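Local coordinates for Ras-related protein Rab-7L1 (Homo sapiens, PDB 6HH2) that binds and hydrolyses GTP as a Rab-family membrane-trafficking switch, and recruits the kinase LRRK2 to the Golgi complex and stimulates it, at residues A19-T24 with V88-V93; L124-K129 with T155-K160. The protein carries 4 engineered substitutions. All coordinates share one frame; numbering follows the deposited sequence.

Both contacts are buried and both touch GDP, but at different ends of it. Interaction 1 sets the phosphate-binding loop against strand 86-92. Interaction 2 pairs strands 123-128 and 153-156 and the loops that follow them at the guanine base. Strands 86-92 and 123-128 are neighbours in one sheet, so the two contacts sit side by side in it; Phe-91 O lies 2.9 Å from Asn-128 N, probably hydrogen-bonded. Their chemistry differs. Between 19-24 and 88-93 there is apolar packing and a water bridge, with no direct hydrogen bond. Between 124-129 and 155-160 there are backbone bonds and an asparagine oxygen that takes two donors.

Interaction 1 (A19-T24 with V88-V93). With MG (magnesium ion), chain C; GDP (guanosine-5'-diphosphate), chain B.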
# COMPACT_ATOMS: atom_id res chain seq x y z
N ALA A 19 11.28 7.38 -1.26
CA ALA A 19 12.02 7.20 -0.02
C ALA A 19 11.50 8.14 1.07
O ALA A 19 11.13 9.29 0.81
CB ALA A 19 13.52 7.45 -0.26
N ALA A 20 11.51 7.62 2.30
CA ALA A 20 11.30 8.38 3.54
C ALA A 20 9.86 8.80 3.75
O ALA A 20 9.61 9.71 4.53
CB ALA A 20 12.24 9.60 3.70
N VAL A 21 8.92 8.14 3.09
CA VAL A 21 7.51 8.45 3.32
C VAL A 21 6.87 7.61 4.40
O VAL A 21 5.73 7.94 4.80
CB VAL A 21 6.67 8.39 2.04
CG1 VAL A 21 7.26 9.41 0.98
CG2 VAL A 21 6.53 6.98 1.49
N GLY A 22 7.50 6.54 4.85
CA GLY A 22 6.95 5.66 5.87
C GLY A 22 6.60 4.23 5.44
O GLY A 22 5.83 3.56 6.15
N LYS A 23 7.09 3.76 4.29
CA LYS A 23 6.65 2.45 3.79
C LYS A 23 7.14 1.32 4.69
O LYS A 23 6.35 0.44 5.03
CB LYS A 23 7.19 2.24 2.37
CG LYS A 23 6.66 3.30 1.41
CD LYS A 23 7.14 3.00 -0.06
CE LYS A 23 8.67 2.88 -0.21
NZ LYS A 23 9.35 4.14 0.24
N THR A 24 8.45 1.24 4.97
CA THR A 24 8.94 0.16 5.82
C THR A 24 8.29 0.22 7.18
O THR A 24 7.95 -0.83 7.75
CB THR A 24 10.46 0.21 5.86
OG1 THR A 24 10.95 0.16 4.51
CG2 THR A 24 11.04 -0.99 6.66
N VAL A 88 -0.79 0.24 -2.33
CA VAL A 88 -0.85 1.32 -1.36
C VAL A 88 0.24 2.28 -1.78
O VAL A 88 1.42 1.90 -1.81
CB VAL A 88 -0.54 0.80 0.03
CG1 VAL A 88 -0.50 1.94 1.05
CG2 VAL A 88 -1.63 -0.20 0.48
N ILE A 89 -0.11 3.47 -2.23
CA ILE A 89 0.83 4.50 -2.70
C ILE A 89 0.94 5.56 -1.62
O ILE A 89 -0.07 6.22 -1.30
CB ILE A 89 0.41 5.08 -4.05
CG1 ILE A 89 0.27 3.93 -5.06
CG2 ILE A 89 1.45 6.15 -4.48
CD1 ILE A 89 0.03 4.36 -6.51
N MET A 90 2.10 5.66 -0.99
CA MET A 90 2.30 6.53 0.16
C MET A 90 3.07 7.77 -0.21
O MET A 90 3.98 7.70 -1.03
CB MET A 90 3.07 5.81 1.28
CG MET A 90 2.37 4.56 1.77
SD MET A 90 3.21 3.77 3.18
CE MET A 90 3.71 5.20 4.20
N PHE A 91 2.67 8.88 0.37
CA PHE A 91 3.44 10.11 0.32
C PHE A 91 3.54 10.72 1.72
O PHE A 91 2.84 10.33 2.65
CB PHE A 91 2.96 11.07 -0.78
CG PHE A 91 1.70 11.80 -0.47
CD1 PHE A 91 0.44 11.19 -0.70
CD2 PHE A 91 1.75 13.09 0.09
CE1 PHE A 91 -0.73 11.88 -0.38
CE2 PHE A 91 0.58 13.79 0.39
CZ PHE A 91 -0.66 13.20 0.13
N ASP A 92 4.46 11.67 1.86
CA ASP A 92 4.64 12.44 3.08
C ASP A 92 3.95 13.79 2.90
O ASP A 92 4.33 14.57 2.02
CB ASP A 92 6.17 12.58 3.26
CG ASP A 92 6.59 13.48 4.44
OD1 ASP A 92 5.77 14.16 5.07
OD2 ASP A 92 7.84 13.53 4.66
N VAL A 93 2.91 14.06 3.73
CA VAL A 93 2.18 15.33 3.60
C VAL A 93 3.03 16.59 3.69
O VAL A 93 2.63 17.65 3.22
CB VAL A 93 1.00 15.45 4.60
CG1 VAL A 93 -0.08 14.47 4.28
CG2 VAL A 93 1.49 15.35 6.07
MG MG C . 12.10 1.67 3.65
PB GDP B . 10.57 4.52 3.80
O1B GDP B . 9.42 4.92 2.96
O2B GDP B . 11.88 5.09 3.37
O3B GDP B . 10.65 3.02 4.06
O3A GDP B . 10.28 5.26 5.23
PA GDP B . 10.55 4.73 6.71
O1A GDP B . 9.49 3.76 7.16
O2A GDP B . 12.00 4.27 6.79
O5' GDP B . 10.38 6.06 7.57
C5' GDP B . 11.22 7.18 7.39
C4' GDP B . 11.22 8.03 8.65
O4' GDP B . 9.87 8.60 8.81
C3' GDP B . 11.44 7.17 9.88
O3' GDP B . 12.20 7.98 10.79
C2' GDP B . 10.04 6.94 10.42
O2' GDP B . 10.08 6.77 11.83
C1' GDP B . 9.39 8.24 10.07
N9 GDP B . 7.93 8.11 9.93
C8 GDP B . 7.27 7.11 9.28
N7 GDP B . 5.92 7.33 9.34
C5 GDP B . 5.74 8.48 10.02
C6 GDP B . 4.60 9.28 10.45
O6 GDP B . 3.43 8.91 10.21
N1 GDP B . 4.87 10.40 11.12
C2 GDP B . 6.09 10.85 11.46
N2 GDP B . 6.25 12.02 12.20
N3 GDP B . 7.19 10.13 11.12
C4 GDP B . 7.03 8.99 10.42
O HOH W 1 9.72 12.46 3.14
O HOH W 2 12.98 2.13 5.42
O HOH W 3 11.24 1.21 1.81
O HOH W 4 13.36 3.06 2.64
O HOH W 5 13.63 0.25 3.34
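The backbones are nearest at Val-21 and Asp-92, CA to CA 4.9 Å. Segment 19-24 is a loop that enters helix 23-30, with Gly-22 as N-cap; segment 88-93 is mostly strand. No direct hydrogen bond joins the two. Val-21 presses both methyls on the strand: CG2 lies 3.7 Å from Met-90 CB, while CG1 lies over the backbone at Phe-91 and Asp-92. In the conformer described, one of two, the Met-90 chain bends at its last torsion (chi3 41°) and brings CE to 3.3 Å from Gly-22 C and SD beside Lys-23 CG. Water 1 donates to Ala-20 O and to Asp-92 OD2. Asp-92 OD1 bonds Thr-94. GDP O1B is gripped by the amides of Gly-22 and Lys-23 and by Lys-23 NZ at 2.8 Å. The lysine chain bends at chi3 and chi4 to bring NZ there, and NZ meets Glu-71 in a salt bridge. Ala-20 N bonds GDP O2B, and Thr-24 N bonds GDP O3B. Thr-24 OG1 binds magnesium at 2.1 Å; GDP O3B and four waters complete its six ligands. Backbone amides around the beta-phosphate, with a lysine and a metal-binding threonine, are the signature of the P-loop (Walker A) of small GTPases.

Interaction 2 (L124-K129 with T155-K160); sequences LLLANK and TETSVK. With GDP (guanosine-5'-diphosphate), chain B.
The guanine-binding end of the Ras-type sheet is built where Asn-128 meets Thr-157 and Val-159. Strands 123-128 and 153-156 run parallel, with Leu-126 bridged to Thr-155 and Ala-127 to Glu-156. Thr-155 N bonds Leu-125 O, and Ala-127 N bonds Thr-155 O. Thr-157 N then reaches Ala-127 O from above the carbonyl plane, 48° out of it. Leu-126 CD2 packs on Thr-155 CG2, on the same face, and on Thr-157 CG2 just past the strand. Helix 139-148 connects the two strands in a beta-alpha-beta unit. Their ends carry the NKxD motif (Asn-128 to Asp-131) and the loop matching the Ras SAK motif (Ser-158 to Lys-160). Asn-128 CG stands anti to its backbone N (chi1 -167°), and chi2 (44°) points OD1 at the second loop. Asn-128 OD1 accepts from Thr-157 OG1 at 2.8 Å and, on an in-plane lone pair, from Val-159 N at 3.1 Å. These bonds fix the amide's rotation. Its ND2 bonds Val-21 O. Lys-129 lays its chain along the base, CG 3.5 Å from GDP C6. Lys-129 NZ bonds GDP O4' at 3.1 Å and also Ala-20 O. On the opposite face, Lys-160 CB lies 3.5 Å from GDP N1.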
# COMPACT_ATOMS: atom_id res chain seq x y z
N LEU A 124 -4.80 2.72 -3.20
CA LEU A 124 -5.15 3.50 -2.02
C LEU A 124 -4.02 4.49 -1.77
O LEU A 124 -2.86 4.08 -1.62
CB LEU A 124 -5.31 2.56 -0.83
CG LEU A 124 -5.48 3.28 0.48
CD1 LEU A 124 -6.76 4.21 0.50
CD2 LEU A 124 -5.57 2.23 1.59
N LEU A 125 -4.32 5.78 -1.84
CA LEU A 125 -3.34 6.83 -1.60
C LEU A 125 -3.31 7.19 -0.11
O LEU A 125 -4.36 7.55 0.44
CB LEU A 125 -3.71 8.02 -2.47
CG LEU A 125 -2.79 9.26 -2.35
CD1 LEU A 125 -1.40 8.97 -2.96
CD2 LEU A 125 -3.43 10.49 -3.08
N LEU A 126 -2.15 7.03 0.54
CA LEU A 126 -2.01 7.36 1.96
C LEU A 126 -1.20 8.64 2.12
O LEU A 126 -0.01 8.68 1.75
CB LEU A 126 -1.36 6.23 2.74
CG LEU A 126 -2.10 4.89 2.75
CD1 LEU A 126 -1.43 4.00 3.77
CD2 LEU A 126 -3.56 5.04 3.15
N ALA A 127 -1.84 9.66 2.67
CA ALA A 127 -1.20 10.93 3.01
C ALA A 127 -0.62 10.73 4.41
O ALA A 127 -1.28 11.02 5.43
CB ALA A 127 -2.27 12.03 2.98
N ASN A 128 0.61 10.23 4.43
CA ASN A 128 1.21 9.81 5.70
C ASN A 128 1.94 10.97 6.37
O ASN A 128 2.19 12.01 5.77
CB ASN A 128 2.15 8.59 5.49
CG ASN A 128 2.54 7.95 6.81
OD1 ASN A 128 1.70 7.76 7.68
ND2 ASN A 128 3.84 7.63 6.98
N LYS A 129 2.31 10.75 7.64
CA LYS A 129 2.91 11.76 8.53
C LYS A 129 1.94 12.90 8.83
O LYS A 129 2.35 14.05 9.00
CB LYS A 129 4.27 12.29 8.03
CG LYS A 129 5.26 11.20 7.55
CD LYS A 129 6.67 11.72 7.65
CE LYS A 129 7.57 10.66 7.01
NZ LYS A 129 9.04 11.13 7.15
N THR A 155 -6.70 8.54 2.14
CA THR A 155 -6.91 8.99 3.50
C THR A 155 -5.61 9.44 4.11
O THR A 155 -4.52 9.09 3.66
CB THR A 155 -7.55 7.87 4.35
OG1 THR A 155 -7.89 8.36 5.67
CG2 THR A 155 -6.66 6.67 4.51
N GLU A 156 -5.72 10.25 5.15
CA GLU A 156 -4.55 10.65 5.92
C GLU A 156 -4.25 9.56 6.93
O GLU A 156 -5.15 8.89 7.43
CB GLU A 156 -4.80 11.98 6.62
CG GLU A 156 -5.83 11.93 7.70
CD GLU A 156 -5.95 13.22 8.51
OE1 GLU A 156 -5.73 14.30 7.95
OE2 GLU A 156 -6.37 13.14 9.69
N THR A 157 -2.96 9.37 7.20
CA THR A 157 -2.53 8.36 8.16
C THR A 157 -1.33 8.89 8.92
O THR A 157 -0.66 9.84 8.48
CB THR A 157 -2.04 7.07 7.47
OG1 THR A 157 -0.91 7.36 6.61
CG2 THR A 157 -3.14 6.46 6.63
N SER A 158 -1.13 8.35 10.12
CA SER A 158 0.14 8.52 10.83
C SER A 158 0.61 7.13 11.22
O SER A 158 0.08 6.54 12.17
CB SER A 158 -0.00 9.46 12.03
OG SER A 158 1.22 9.49 12.78
N VAL A 159 1.66 6.60 10.55
CA VAL A 159 2.20 5.33 11.01
C VAL A 159 2.78 5.51 12.40
O VAL A 159 2.64 4.64 13.28
CB VAL A 159 3.30 4.86 10.02
CG1 VAL A 159 3.94 3.58 10.54
CG2 VAL A 159 2.67 4.59 8.64
N LYS A 160 3.39 6.68 12.65
CA LYS A 160 4.01 6.96 13.95
C LYS A 160 3.01 6.86 15.09
O LYS A 160 3.31 6.26 16.13
CB LYS A 160 4.67 8.33 13.92
CG LYS A 160 5.19 8.78 15.28
CD LYS A 160 6.02 10.05 15.17
CE LYS A 160 6.22 10.70 16.53
NZ LYS A 160 6.89 12.03 16.40
PB GDP B . 10.57 4.52 3.80
O1B GDP B . 9.42 4.92 2.96
O2B GDP B . 11.88 5.09 3.37
O3B GDP B . 10.65 3.02 4.06
O3A GDP B . 10.28 5.26 5.23
PA GDP B . 10.55 4.73 6.71
O1A GDP B . 9.49 3.76 7.16
O2A GDP B . 12.00 4.27 6.79
O5' GDP B . 10.38 6.06 7.57
C5' GDP B . 11.22 7.18 7.39
C4' GDP B . 11.22 8.03 8.65
O4' GDP B . 9.87 8.60 8.81
C3' GDP B . 11.44 7.17 9.88
O3' GDP B . 12.20 7.98 10.79
C2' GDP B . 10.04 6.94 10.42
O2' GDP B . 10.08 6.77 11.83
C1' GDP B . 9.39 8.24 10.07
N9 GDP B . 7.93 8.11 9.93
C8 GDP B . 7.27 7.11 9.28
N7 GDP B . 5.92 7.33 9.34
C5 GDP B . 5.74 8.48 10.02
C6 GDP B . 4.60 9.28 10.45
O6 GDP B . 3.43 8.91 10.21
N1 GDP B . 4.87 10.40 11.12
C2 GDP B . 6.09 10.85 11.46
N2 GDP B . 6.25 12.02 12.20
N3 GDP B . 7.19 10.13 11.12
C4 GDP B . 7.03 8.99 10.42